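Local structure of aldehyde dehydrogenase 12 (Zea mays, 6D97) at residues E36-S40 and D69-K73; V63-G68 and S400-Y405; Q135-S141 and L361-L367. The protein catalyses the NAD-dependent oxidation of L-glutamate gamma-semialdehyde to L-glutamate, the last step of proline catabolism in plants. The contacts are given in a common frame with arbitrary orientation. Numbering follows the deposited sequence.

Contact 1. Residues E36-S40 and D69-K73; sequences EVSGS and DKFIK
Val37 packs its CG2 methyl against the backbone carbonyl of Phe71 and the CD2 side of its ring: CG2 lies 3.1 Å from Phe71 O and 4.0 Å from Phe71 CD2, and the same methyl reaches Ile72 CG1 at 4.3 Å. The p rotamer of Val37 (chi1 53°) makes this overlap, its CA-CB bond being directed toward 69-73. Segment 36-40 is irregular: Val37 and Ser38 are extended (phi/psi -65/129 and -157/-177), then Gly39 turns at -62/-34. Opposite it, strand 70-74 begins after Asp69, and the end-to-end directions of the touching parts differ by 129°. The nearest CA pair is Gly39 and Phe71, 4.4 Å apart. Phe71 (phi/psi -112/-7) and Ile72 (-141/126) both face Ile62 on the neighbouring strand 60-63, a classic beta bulge. Phe71 takes chi1 76° (p), with Val37 O at the edge of its ring, near the ring plane; that carbonyl is hydrogen-bonded to Arg136 of helix 124-137. Further along, the backbones meet through CA-H...O contacts, Gly39 CA to Lys70 O at 3.6 Å (169° at H) and Phe71 CA to Ser38 O at 3.6 Å (133°). Ser38 C packs 3.5 Å from Phe71 CB, and Ser38 OG shares a hydrogen bond of 3.2 Å with Ser40 OG. The arrangement brings the lead-in to strand 43-49 against strand 70-74, its parallel neighbour in a small mixed sheet. With no conventional hydrogen bond between the segments and 241 Å² buried in total, cohesion rests on methyl and ring packing and on CA-H...O contacts.

Contact 2. Residues V63-G68 and S400-Y405; sequences VDPLNG and SIPKIY
Two irregular segments interlock through shape. Asp64 (chi1 t) starts an Asx turn, Leu66 N donating to its OD1 at 2.8 Å; Gly68 N also donates to Asp64 O at 2.8 Å. Against this curled backbone sits the Pro402 ring, its CD 3.5 Å from Pro65 O, 3.8 Å from Gly68 N and 3.9 Å from Asp64 O. A type I turn from Pro402 to Tyr405 forms a hollow for Val63, whose CG2 touches Ile404 CD1 at 3.9 Å, Tyr405 CE2 at 4.3 Å and Pro402 CG at 4.5 Å. Pro65 CB meets Tyr405 CE2 at 3.9 Å. Asn67 lies beside Ser400 (CA-CA 4.7 Å), where Asn67 CA makes a CA-H...O contact of 3.1 Å with Ser400 O. Waters join Val63 O (2.7 Å) to Tyr405 OH (2.6 Å), and Leu66 O (2.6 Å) to Ser400 N (3.0 Å). The contact thus joins the connection between strands 60-63 and 70-74 to that between strands 388-391 and 411-414, while Pro65 packs on Phe71 of strand 70-74 and Asp64 OD2 salt-bridges Arg136 of helix 124-137.

Contact 3. Residues Q135-S141 and L361-L367; sequences QRVSPKS and LTIGPVL
In this aldehyde dehydrogenase fold, the turn linking helix 124-137 to helix 142-157 packs on the loop before helix 371-382. Ser138 (phi/psi -121/82) leaves the helix, and Pro139 and Lys140 are extended. The C-gamma-exo ring of Pro139 is central: CB lies 3.8 Å from Pro365 CD, itself on a C-gamma-exo ring, and 4.1 Å from Leu361 CD2, while Pro139 CD touches Leu367 CD1 at 4.2 Å. Leu361 has left-handed backbone angles (60/29) and an mt side chain covering the turn, its CB 3.5 Å from Lys140 O and its CD1 4.0 Å from Gln135 NE2. Gln135, mt with chi3 -70°, folds NE2 onto Lys140 O (2.9 Å, a hydrogen bond). Leu367, also mt, puts CD1 3.5 Å from Val137 O; its side chain is about 7 Å from bound NAD, just before the pocket residue Thr368. Ser141 (chi1 p) N-caps helix 142-157 through Gln144 N, and its OG also bonds the C-terminal carboxylate of Thr547 in the second subunit. The nearest CA pair is Ser141 and Leu361, 4.7 Å apart. One water donates to Pro139 O at 2.5 Å and to Pro365 O at 2.9 Å.

The three contacts form a continuous cluster on one side of the chain's centre, with centres 12 Å (contacts 1 and 2), 11 Å (2 and 3) and 16 Å (1 and 3) apart. Along the chain, contacts 1 and 2 interleave, contact 1 closes before contact 3 opens, and contact 3 nests inside the loop closed by contact 2. Arg136 of helix 124-137 ties them together: NH1 is 2.9 Å from Val37 O, and NH2 forms a salt bridge of 2.8 Å with Asp64 OD2. Through contacts 2 and 3, the small N-terminal sheet and this helix meet loops connected to the seven-stranded mixed sheet, contact 3 being the one nearest the NAD pocket.

Contact 1. Residues E36-S40 and D69-K73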
ATOM      1  N   GLU A  36       8.938 -30.810  36.757  1.00 43.33           N
ATOM      2  CA  GLU A  36       9.019 -31.032  38.195  1.00 42.17           C
ATOM      3  C   GLU A  36       7.754 -30.627  38.945  1.00 39.98           C
ATOM      4  O   GLU A  36       7.436 -31.238  39.971  1.00 46.57           O
ATOM      5  CB  GLU A  36      10.195 -30.245  38.780  1.00 52.15           C
ATOM      6  CG  GLU A  36      11.221 -31.091  39.525  1.00 61.44           C
ATOM      7  CD  GLU A  36      12.329 -31.611  38.620  1.00 76.55           C
ATOM      8  OE1 GLU A  36      12.035 -32.421  37.712  1.00 78.71           O
ATOM      9  OE2 GLU A  36      13.494 -31.200  38.812  1.00 79.43           O
ATOM     10  N   VAL A  37       7.035 -29.615  38.454  1.00 43.34           N
ATOM     11  CA  VAL A  37       5.974 -28.982  39.229  1.00 41.14           C
ATOM     12  C   VAL A  37       4.840 -29.969  39.492  1.00 46.65           C
ATOM     13  O   VAL A  37       4.328 -30.627  38.576  1.00 33.08           O
ATOM     14  CB  VAL A  37       5.479 -27.710  38.523  1.00 43.07           C
ATOM     15  CG1 VAL A  37       5.087 -28.002  37.088  1.00 46.40           C
ATOM     16  CG2 VAL A  37       4.328 -27.098  39.314  1.00 44.74           C
ATOM     17  N   SER A  38       4.449 -30.082  40.758  1.00 47.69           N
ATOM     18  CA  SER A  38       3.486 -31.087  41.192  1.00 47.01           C
ATOM     19  C   SER A  38       2.836 -30.622  42.488  1.00 47.21           C
ATOM     20  O   SER A  38       3.111 -29.529  42.984  1.00 52.44           O
ATOM     21  CB  SER A  38       4.172 -32.443  41.387  1.00 39.99           C
ATOM     22  OG  SER A  38       5.165 -32.349  42.392  1.00 39.65           O
ATOM     23  N   GLY A  39       1.972 -31.473  43.044  1.00 44.66           N
ATOM     24  CA  GLY A  39       1.376 -31.155  44.329  1.00 44.83           C
ATOM     25  C   GLY A  39       2.411 -31.029  45.431  1.00 53.58           C
ATOM     26  O   GLY A  39       2.268 -30.211  46.345  1.00 53.79           O
ATOM     27  N   SER A  40       3.477 -31.826  45.352  1.00 57.63           N
ATOM     28  CA  SER A  40       4.542 -31.780  46.343  1.00 48.93           C
ATOM     29  C   SER A  40       5.614 -30.748  46.022  1.00 47.36           C
ATOM     30  O   SER A  40       6.373 -30.370  46.922  1.00 46.02           O
ATOM     31  CB  SER A  40       5.191 -33.161  46.485  1.00 51.26           C
ATOM     32  OG  SER A  40       5.666 -33.633  45.238  1.00 66.21           O
ATOM     33  N   ASP A  69      -3.952 -32.537  41.501  1.00 43.77           N
ATOM     34  CA  ASP A  69      -3.009 -31.956  42.449  1.00 42.90           C
ATOM     35  C   ASP A  69      -3.098 -30.434  42.442  1.00 35.58           C
ATOM     36  O   ASP A  69      -3.185 -29.808  41.384  1.00 33.88           O
ATOM     37  CB  ASP A  69      -1.579 -32.375  42.095  1.00 49.97           C
ATOM     38  CG  ASP A  69      -1.284 -33.826  42.428  1.00 56.20           C
ATOM     39  OD1 ASP A  69      -2.142 -34.489  43.053  1.00 51.31           O
ATOM     40  OD2 ASP A  69      -0.178 -34.293  42.066  1.00 62.54           O
ATOM     41  N   LYS A  70      -3.071 -29.837  43.632  1.00 38.75           N
ATOM     42  CA  LYS A  70      -2.835 -28.401  43.748  1.00 39.57           C
ATOM     43  C   LYS A  70      -1.378 -28.110  43.412  1.00 35.07           C
ATOM     44  O   LYS A  70      -0.525 -28.133  44.304  1.00 48.42           O
ATOM     45  CB  LYS A  70      -3.152 -27.901  45.161  1.00 42.05           C
ATOM     46  CG  LYS A  70      -4.631 -27.850  45.526  1.00 41.74           C
ATOM     47  CD  LYS A  70      -4.817 -27.420  46.984  1.00 47.43           C
ATOM     48  CE  LYS A  70      -6.285 -27.191  47.330  1.00 51.30           C
ATOM     49  NZ  LYS A  70      -6.480 -26.704  48.731  1.00 55.02           N
ATOM     50  N   PHE A  71      -1.068 -27.838  42.142  1.00 35.80           N
ATOM     51  CA  PHE A  71       0.325 -27.717  41.736  1.00 33.70           C
ATOM     52  C   PHE A  71       0.756 -26.311  41.330  1.00 32.84           C
ATOM     53  O   PHE A  71       1.954 -26.093  41.123  1.00 39.55           O
ATOM     54  CB  PHE A  71       0.642 -28.723  40.608  1.00 33.14           C
ATOM     55  CG  PHE A  71       0.130 -28.343  39.233  1.00 33.39           C
ATOM     56  CD1 PHE A  71      -1.049 -27.634  39.042  1.00 34.84           C
ATOM     57  CD2 PHE A  71       0.842 -28.752  38.114  1.00 31.81           C
ATOM     58  CE1 PHE A  71      -1.484 -27.319  37.762  1.00 34.58           C
ATOM     59  CE2 PHE A  71       0.412 -28.450  36.841  1.00 33.33           C
ATOM     60  CZ  PHE A  71      -0.751 -27.732  36.662  1.00 39.36           C
ATOM     61  N   ILE A  72      -0.161 -25.349  41.234  1.00 34.39           N
ATOM     62  CA  ILE A  72       0.192 -23.958  40.948  1.00 34.65           C
ATOM     63  C   ILE A  72      -0.694 -23.045  41.785  1.00 38.65           C
ATOM     64  O   ILE A  72      -1.923 -23.155  41.734  1.00 39.56           O
ATOM     65  CB  ILE A  72       0.033 -23.602  39.455  1.00 37.09           C
ATOM     66  CG1 ILE A  72       0.976 -24.432  38.579  1.00 32.33           C
ATOM     67  CG2 ILE A  72       0.284 -22.115  39.233  1.00 37.64           C
ATOM     68  CD1 ILE A  72       0.687 -24.328  37.098  1.00 36.42           C
ATOM     69  N   LYS A  73      -0.082 -22.137  42.543  1.00 41.13           N
ATOM     70  CA  LYS A  73      -0.834 -21.096  43.231  1.00 37.28           C
ATOM     71  C   LYS A  73      -0.658 -19.773  42.497  1.00 39.41           C
ATOM     72  O   LYS A  73       0.446 -19.430  42.063  1.00 37.52           O
ATOM     73  CB  LYS A  73      -0.421 -20.961  44.702  1.00 37.63           C
ATOM     74  CG  LYS A  73       1.022 -20.590  44.976  1.00 38.66           C
ATOM     75  CD  LYS A  73       1.233 -20.432  46.486  1.00 44.87           C
ATOM     76  CE  LYS A  73       2.635 -19.949  46.838  1.00 53.76           C
ATOM     77  NZ  LYS A  73       2.751 -19.604  48.288  1.00 59.25           N
TER

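Contact 2. Residues V63-G68 and S400-Y405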
ATOM      1  N   VAL A  63      -5.531 -26.670  39.892  1.00 39.31           N
ATOM      2  CA  VAL A  63      -5.292 -28.106  39.978  1.00 36.28           C
ATOM      3  C   VAL A  63      -4.705 -28.604  38.666  1.00 39.61           C
ATOM      4  O   VAL A  63      -4.979 -28.073  37.584  1.00 33.21           O
ATOM      5  CB  VAL A  63      -6.570 -28.890  40.350  1.00 36.52           C
ATOM      6  CG1 VAL A  63      -6.976 -28.592  41.787  1.00 38.27           C
ATOM      7  CG2 VAL A  63      -7.696 -28.588  39.375  1.00 32.66           C
ATOM      8  N   ASP A  64      -3.870 -29.630  38.780  1.00 31.72           N
ATOM      9  CA  ASP A  64      -3.298 -30.306  37.621  1.00 31.16           C
ATOM     10  C   ASP A  64      -4.418 -30.981  36.840  1.00 31.29           C
ATOM     11  O   ASP A  64      -5.118 -31.837  37.397  1.00 38.67           O
ATOM     12  CB  ASP A  64      -2.250 -31.326  38.075  1.00 32.00           C
ATOM     13  CG  ASP A  64      -1.496 -31.979  36.917  1.00 36.33           C
ATOM     14  OD1 ASP A  64      -2.060 -32.143  35.814  1.00 30.81           O
ATOM     15  OD2 ASP A  64      -0.321 -32.348  37.123  1.00 44.12           O
ATOM     16  N   PRO A  65      -4.619 -30.643  35.564  1.00 32.82           N
ATOM     17  CA  PRO A  65      -5.731 -31.245  34.809  1.00 30.56           C
ATOM     18  C   PRO A  65      -5.627 -32.751  34.652  1.00 33.01           C
ATOM     19  O   PRO A  65      -6.627 -33.376  34.277  1.00 34.88           O
ATOM     20  CB  PRO A  65      -5.651 -30.547  33.444  1.00 28.75           C
ATOM     21  CG  PRO A  65      -4.856 -29.302  33.693  1.00 32.71           C
ATOM     22  CD  PRO A  65      -3.868 -29.670  34.755  1.00 33.28           C
ATOM     23  N   LEU A  66      -4.466 -33.350  34.913  1.00 30.72           N
ATOM     24  CA  LEU A  66      -4.297 -34.787  34.742  1.00 34.94           C
ATOM     25  C   LEU A  66      -4.527 -35.575  36.021  1.00 34.72           C
ATOM     26  O   LEU A  66      -4.781 -36.783  35.943  1.00 42.13           O
ATOM     27  CB  LEU A  66      -2.896 -35.109  34.209  1.00 31.24           C
ATOM     28  CG  LEU A  66      -2.575 -34.828  32.739  1.00 39.18           C
ATOM     29  CD1 LEU A  66      -1.169 -35.305  32.410  1.00 30.42           C
ATOM     30  CD2 LEU A  66      -3.583 -35.505  31.829  1.00 32.76           C
ATOM     31  N   ASN A  67      -4.448 -34.933  37.193  1.00 40.56           N
ATOM     32  CA  ASN A  67      -4.596 -35.694  38.429  1.00 42.21           C
ATOM     33  C   ASN A  67      -5.225 -34.937  39.594  1.00 38.96           C
ATOM     34  O   ASN A  67      -5.441 -35.557  40.637  1.00 40.89           O
ATOM     35  CB  ASN A  67      -3.225 -36.256  38.850  1.00 35.67           C
ATOM     36  CG  ASN A  67      -2.180 -35.173  39.039  1.00 41.25           C
ATOM     37  OD1 ASN A  67      -2.489 -34.062  39.462  1.00 39.38           O
ATOM     38  ND2 ASN A  67      -0.930 -35.497  38.725  1.00 34.69           N
ATOM     39  N   GLY A  68      -5.521 -33.641  39.479  1.00 44.23           N
ATOM     40  CA  GLY A  68      -6.174 -32.911  40.549  1.00 36.94           C
ATOM     41  C   GLY A  68      -5.260 -32.310  41.596  1.00 39.70           C
ATOM     42  O   GLY A  68      -5.755 -31.634  42.507  1.00 45.66           O
ATOM     43  N   SER A 400      -7.139 -39.995  35.867  1.00 45.54           N
ATOM     44  CA  SER A 400      -7.302 -39.280  37.128  1.00 44.51           C
ATOM     45  C   SER A 400      -7.670 -37.815  36.895  1.00 38.25           C
ATOM     46  O   SER A 400      -7.367 -36.954  37.723  1.00 38.19           O
ATOM     47  CB  SER A 400      -6.036 -39.387  37.979  1.00 41.91           C
ATOM     48  OG  SER A 400      -5.806 -40.719  38.412  1.00 49.28           O
ATOM     49  N   ILE A 401      -8.313 -37.521  35.770  1.00 36.74           N
ATOM     50  CA  ILE A 401      -8.719 -36.159  35.435  1.00 37.18           C
ATOM     51  C   ILE A 401      -9.839 -35.739  36.381  1.00 41.33           C
ATOM     52  O   ILE A 401     -10.883 -36.406  36.437  1.00 41.33           O
ATOM     53  CB  ILE A 401      -9.146 -36.057  33.962  1.00 34.07           C
ATOM     54  CG1 ILE A 401      -7.992 -36.490  33.059  1.00 33.10           C
ATOM     55  CG2 ILE A 401      -9.574 -34.638  33.616  1.00 30.90           C
ATOM     56  CD1 ILE A 401      -8.393 -36.743  31.621  1.00 33.98           C
ATOM     57  N   PRO A 402      -9.658 -34.665  37.152  1.00 41.82           N
ATOM     58  CA  PRO A 402     -10.707 -34.238  38.083  1.00 43.05           C
ATOM     59  C   PRO A 402     -11.999 -33.931  37.345  1.00 42.48           C
ATOM     60  O   PRO A 402     -11.994 -33.507  36.188  1.00 41.59           O
ATOM     61  CB  PRO A 402     -10.115 -32.981  38.735  1.00 39.30           C
ATOM     62  CG  PRO A 402      -9.071 -32.512  37.778  1.00 39.19           C
ATOM     63  CD  PRO A 402      -8.504 -33.753  37.162  1.00 36.02           C
ATOM     64  N   LYS A 403     -13.120 -34.154  38.033  1.00 44.73           N
ATOM     65  CA  LYS A 403     -14.414 -34.139  37.359  1.00 44.44           C
ATOM     66  C   LYS A 403     -14.817 -32.751  36.875  1.00 40.61           C
ATOM     67  O   LYS A 403     -15.749 -32.647  36.071  1.00 38.00           O
ATOM     68  CB  LYS A 403     -15.491 -34.714  38.280  1.00 39.14           C
ATOM     69  CG  LYS A 403     -15.316 -36.201  38.576  1.00 47.18           C
ATOM     70  CD  LYS A 403     -15.507 -37.050  37.325  1.00 50.94           C
ATOM     71  CE  LYS A 403     -16.973 -37.382  37.095  1.00 62.76           C
ATOM     72  NZ  LYS A 403     -17.230 -37.821  35.693  1.00 61.73           N
ATOM     73  N   ILE A 404     -14.145 -31.689  37.330  1.00 38.16           N
ATOM     74  CA  ILE A 404     -14.421 -30.365  36.781  1.00 36.24           C
ATOM     75  C   ILE A 404     -14.061 -30.300  35.306  1.00 41.07           C
ATOM     76  O   ILE A 404     -14.572 -29.440  34.581  1.00 40.19           O
ATOM     77  CB  ILE A 404     -13.673 -29.252  37.551  1.00 38.79           C
ATOM     78  CG1 ILE A 404     -12.189 -29.595  37.709  1.00 36.83           C
ATOM     79  CG2 ILE A 404     -14.352 -28.956  38.886  1.00 46.12           C
ATOM     80  CD1 ILE A 404     -11.317 -28.388  38.011  1.00 46.27           C
ATOM     81  N   TYR A 405     -13.185 -31.184  34.842  1.00 40.62           N
ATOM     82  CA  TYR A 405     -12.737 -31.205  33.460  1.00 35.92           C
ATOM     83  C   TYR A 405     -13.309 -32.425  32.754  1.00 42.29           C
ATOM     84  O   TYR A 405     -13.436 -33.499  33.350  1.00 43.93           O
ATOM     85  CB  TYR A 405     -11.210 -31.220  33.383  1.00 29.37           C
ATOM     86  CG  TYR A 405     -10.566 -30.007  34.017  1.00 36.53           C
ATOM     87  CD1 TYR A 405     -11.198 -28.767  33.989  1.00 35.68           C
ATOM     88  CD2 TYR A 405      -9.332 -30.100  34.651  1.00 31.87           C
ATOM     89  CE1 TYR A 405     -10.615 -27.653  34.563  1.00 34.59           C
ATOM     90  CE2 TYR A 405      -8.746 -28.992  35.235  1.00 40.76           C
ATOM     91  CZ  TYR A 405      -9.394 -27.773  35.186  1.00 36.09           C
ATOM     92  OH  TYR A 405      -8.814 -26.671  35.760  1.00 28.68           O
TER
HETATM   93  O   HOH W   1      -6.220 -26.544  35.795  1.00 26.53           O
HETATM   94  O   HOH W   2      -4.917 -38.753  34.210  1.00 36.96           O

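Contact 3. Residues Q135-S141 and L361-L367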
ATOM      1  N   GLN A 135       1.987 -27.692  28.067  1.00 28.51           N
ATOM      2  CA  GLN A 135       1.343 -28.991  28.231  1.00 29.28           C
ATOM      3  C   GLN A 135       0.797 -29.195  29.635  1.00 28.75           C
ATOM      4  O   GLN A 135      -0.259 -29.812  29.803  1.00 30.39           O
ATOM      5  CB  GLN A 135       2.331 -30.110  27.913  1.00 39.31           C
ATOM      6  CG  GLN A 135       2.429 -30.495  26.463  1.00 30.48           C
ATOM      7  CD  GLN A 135       3.224 -31.768  26.270  1.00 40.34           C
ATOM      8  OE1 GLN A 135       4.436 -31.792  26.463  1.00 45.65           O
ATOM      9  NE2 GLN A 135       2.540 -32.838  25.893  1.00 26.40           N
ATOM     10  N   ARG A 136       1.501 -28.705  30.655  1.00 26.46           N
ATOM     11  CA  ARG A 136       1.075 -28.979  32.023  1.00 27.85           C
ATOM     12  C   ARG A 136      -0.204 -28.239  32.389  1.00 27.03           C
ATOM     13  O   ARG A 136      -1.000 -28.740  33.183  1.00 31.27           O
ATOM     14  CB  ARG A 136       2.188 -28.629  33.013  1.00 27.91           C
ATOM     15  CG  ARG A 136       3.478 -29.446  32.901  1.00 28.46           C
ATOM     16  CD  ARG A 136       3.257 -30.939  33.105  1.00 29.24           C
ATOM     17  NE  ARG A 136       2.522 -31.235  34.331  1.00 31.94           N
ATOM     18  CZ  ARG A 136       3.073 -31.355  35.534  1.00 36.38           C
ATOM     19  NH1 ARG A 136       4.379 -31.204  35.694  1.00 31.29           N
ATOM     20  NH2 ARG A 136       2.313 -31.624  36.584  1.00 31.66           N
ATOM     21  N   VAL A 137      -0.425 -27.056  31.832  1.00 31.00           N
ATOM     22  CA  VAL A 137      -1.560 -26.228  32.217  1.00 28.40           C
ATOM     23  C   VAL A 137      -2.691 -26.291  31.198  1.00 32.18           C
ATOM     24  O   VAL A 137      -3.861 -26.268  31.578  1.00 27.98           O
ATOM     25  CB  VAL A 137      -1.109 -24.772  32.467  1.00 25.95           C
ATOM     26  CG1 VAL A 137      -0.216 -24.720  33.676  1.00 26.48           C
ATOM     27  CG2 VAL A 137      -0.382 -24.214  31.254  1.00 24.81           C
ATOM     28  N   SER A 138      -2.370 -26.354  29.910  1.00 28.88           N
ATOM     29  CA  SER A 138      -3.360 -26.484  28.842  1.00 33.45           C
ATOM     30  C   SER A 138      -3.043 -27.766  28.084  1.00 30.85           C
ATOM     31  O   SER A 138      -2.399 -27.725  27.027  1.00 35.61           O
ATOM     32  CB  SER A 138      -3.362 -25.268  27.917  1.00 31.23           C
ATOM     33  OG  SER A 138      -4.348 -25.397  26.910  1.00 32.25           O
ATOM     34  N   PRO A 139      -3.494 -28.915  28.591  1.00 36.10           N
ATOM     35  CA  PRO A 139      -3.018 -30.209  28.081  1.00 36.83           C
ATOM     36  C   PRO A 139      -3.289 -30.397  26.596  1.00 34.00           C
ATOM     37  O   PRO A 139      -4.418 -30.247  26.120  1.00 34.47           O
ATOM     38  CB  PRO A 139      -3.793 -31.224  28.933  1.00 34.65           C
ATOM     39  CG  PRO A 139      -4.087 -30.479  30.198  1.00 33.82           C
ATOM     40  CD  PRO A 139      -4.366 -29.073  29.766  1.00 27.58           C
ATOM     41  N   LYS A 140      -2.223 -30.720  25.871  1.00 30.81           N
ATOM     42  CA  LYS A 140      -2.244 -30.981  24.440  1.00 34.32           C
ATOM     43  C   LYS A 140      -0.964 -31.742  24.125  1.00 34.77           C
ATOM     44  O   LYS A 140      -0.055 -31.822  24.954  1.00 39.48           O
ATOM     45  CB  LYS A 140      -2.343 -29.682  23.637  1.00 29.02           C
ATOM     46  CG  LYS A 140      -1.183 -28.736  23.884  1.00 26.82           C
ATOM     47  CD  LYS A 140      -1.316 -27.458  23.074  1.00 25.65           C
ATOM     48  CE  LYS A 140      -2.331 -26.504  23.690  1.00 25.26           C
ATOM     49  NZ  LYS A 140      -2.395 -25.199  22.969  1.00 39.95           N
ATOM     50  N   SER A 141      -0.901 -32.307  22.923  1.00 36.10           N
ATOM     51  CA  SER A 141       0.275 -33.081  22.550  1.00 27.98           C
ATOM     52  C   SER A 141       1.514 -32.187  22.520  1.00 27.02           C
ATOM     53  O   SER A 141       1.427 -30.959  22.424  1.00 25.24           O
ATOM     54  CB  SER A 141       0.075 -33.752  21.192  1.00 28.12           C
ATOM     55  OG  SER A 141       0.227 -32.826  20.132  1.00 33.79           O
ATOM     56  N   LEU A 361      -1.427 -37.243  24.996  1.00 31.77           N
ATOM     57  CA  LEU A 361      -2.322 -36.088  24.978  1.00 39.71           C
ATOM     58  C   LEU A 361      -2.822 -35.762  23.574  1.00 44.44           C
ATOM     59  O   LEU A 361      -3.125 -34.609  23.264  1.00 43.63           O
ATOM     60  CB  LEU A 361      -1.662 -34.867  25.622  1.00 37.97           C
ATOM     61  CG  LEU A 361      -1.586 -34.982  27.147  1.00 43.27           C
ATOM     62  CD1 LEU A 361      -0.823 -33.816  27.754  1.00 37.16           C
ATOM     63  CD2 LEU A 361      -2.989 -35.067  27.728  1.00 36.70           C
ATOM     64  N   THR A 362      -2.921 -36.775  22.714  1.00 41.04           N
ATOM     65  CA  THR A 362      -3.698 -36.627  21.492  1.00 34.19           C
ATOM     66  C   THR A 362      -5.197 -36.677  21.760  1.00 34.16           C
ATOM     67  O   THR A 362      -5.989 -36.352  20.868  1.00 26.18           O
ATOM     68  CB  THR A 362      -3.298 -37.700  20.478  1.00 31.40           C
ATOM     69  OG1 THR A 362      -3.186 -38.966  21.140  1.00 27.90           O
ATOM     70  CG2 THR A 362      -1.963 -37.345  19.841  1.00 26.60           C
ATOM     71  N   ILE A 363      -5.592 -37.121  22.952  1.00 31.95           N
ATOM     72  CA  ILE A 363      -6.883 -36.818  23.557  1.00 30.40           C
ATOM     73  C   ILE A 363      -6.584 -36.503  25.015  1.00 35.65           C
ATOM     74  O   ILE A 363      -5.594 -36.985  25.574  1.00 35.76           O
ATOM     75  CB  ILE A 363      -7.902 -37.975  23.427  1.00 31.22           C
ATOM     76  CG1 ILE A 363      -9.317 -37.506  23.789  1.00 34.13           C
ATOM     77  CG2 ILE A 363      -7.509 -39.142  24.318  1.00 32.13           C
ATOM     78  CD1 ILE A 363      -9.924 -36.549  22.797  1.00 31.84           C
ATOM     79  N   GLY A 364      -7.412 -35.666  25.632  1.00 40.10           N
ATOM     80  CA  GLY A 364      -7.138 -35.292  26.999  1.00 42.49           C
ATOM     81  C   GLY A 364      -8.197 -34.468  27.697  1.00 37.91           C
ATOM     82  O   GLY A 364      -9.339 -34.342  27.242  1.00 27.48           O
ATOM     83  N   PRO A 365      -7.818 -33.892  28.842  1.00 44.84           N
ATOM     84  CA  PRO A 365      -8.766 -33.101  29.636  1.00 41.17           C
ATOM     85  C   PRO A 365      -9.366 -31.959  28.828  1.00 33.83           C
ATOM     86  O   PRO A 365      -8.717 -31.369  27.961  1.00 31.63           O
ATOM     87  CB  PRO A 365      -7.908 -32.574  30.793  1.00 35.41           C
ATOM     88  CG  PRO A 365      -6.725 -33.483  30.846  1.00 32.07           C
ATOM     89  CD  PRO A 365      -6.473 -33.912  29.439  1.00 27.97           C
ATOM     90  N   VAL A 366     -10.633 -31.670  29.114  1.00 41.49           N
ATOM     91  CA  VAL A 366     -11.390 -30.608  28.461  1.00 41.36           C
ATOM     92  C   VAL A 366     -11.722 -29.597  29.548  1.00 29.75           C
ATOM     93  O   VAL A 366     -12.599 -29.837  30.389  1.00 35.07           O
ATOM     94  CB  VAL A 366     -12.653 -31.132  27.774  1.00 41.95           C
ATOM     95  CG1 VAL A 366     -13.389 -29.995  27.108  1.00 45.20           C
ATOM     96  CG2 VAL A 366     -12.288 -32.209  26.765  1.00 39.90           C
ATOM     97  N   LEU A 367     -11.029 -28.459  29.531  1.00 30.31           N
ATOM     98  CA  LEU A 367     -10.967 -27.612  30.715  1.00 37.11           C
ATOM     99  C   LEU A 367     -12.236 -26.802  30.952  1.00 35.44           C
ATOM    100  O   LEU A 367     -12.420 -26.285  32.058  1.00 37.65           O
ATOM    101  CB  LEU A 367      -9.760 -26.672  30.624  1.00 37.01           C
ATOM    102  CG  LEU A 367      -8.368 -27.311  30.582  1.00 30.64           C
ATOM    103  CD1 LEU A 367      -7.297 -26.325  31.030  1.00 27.57           C
ATOM    104  CD2 LEU A 367      -8.327 -28.575  31.425  1.00 26.67           C
TER
HETATM  105  O   HOH W   3      -6.287 -31.851  26.411  1.00 32.00           O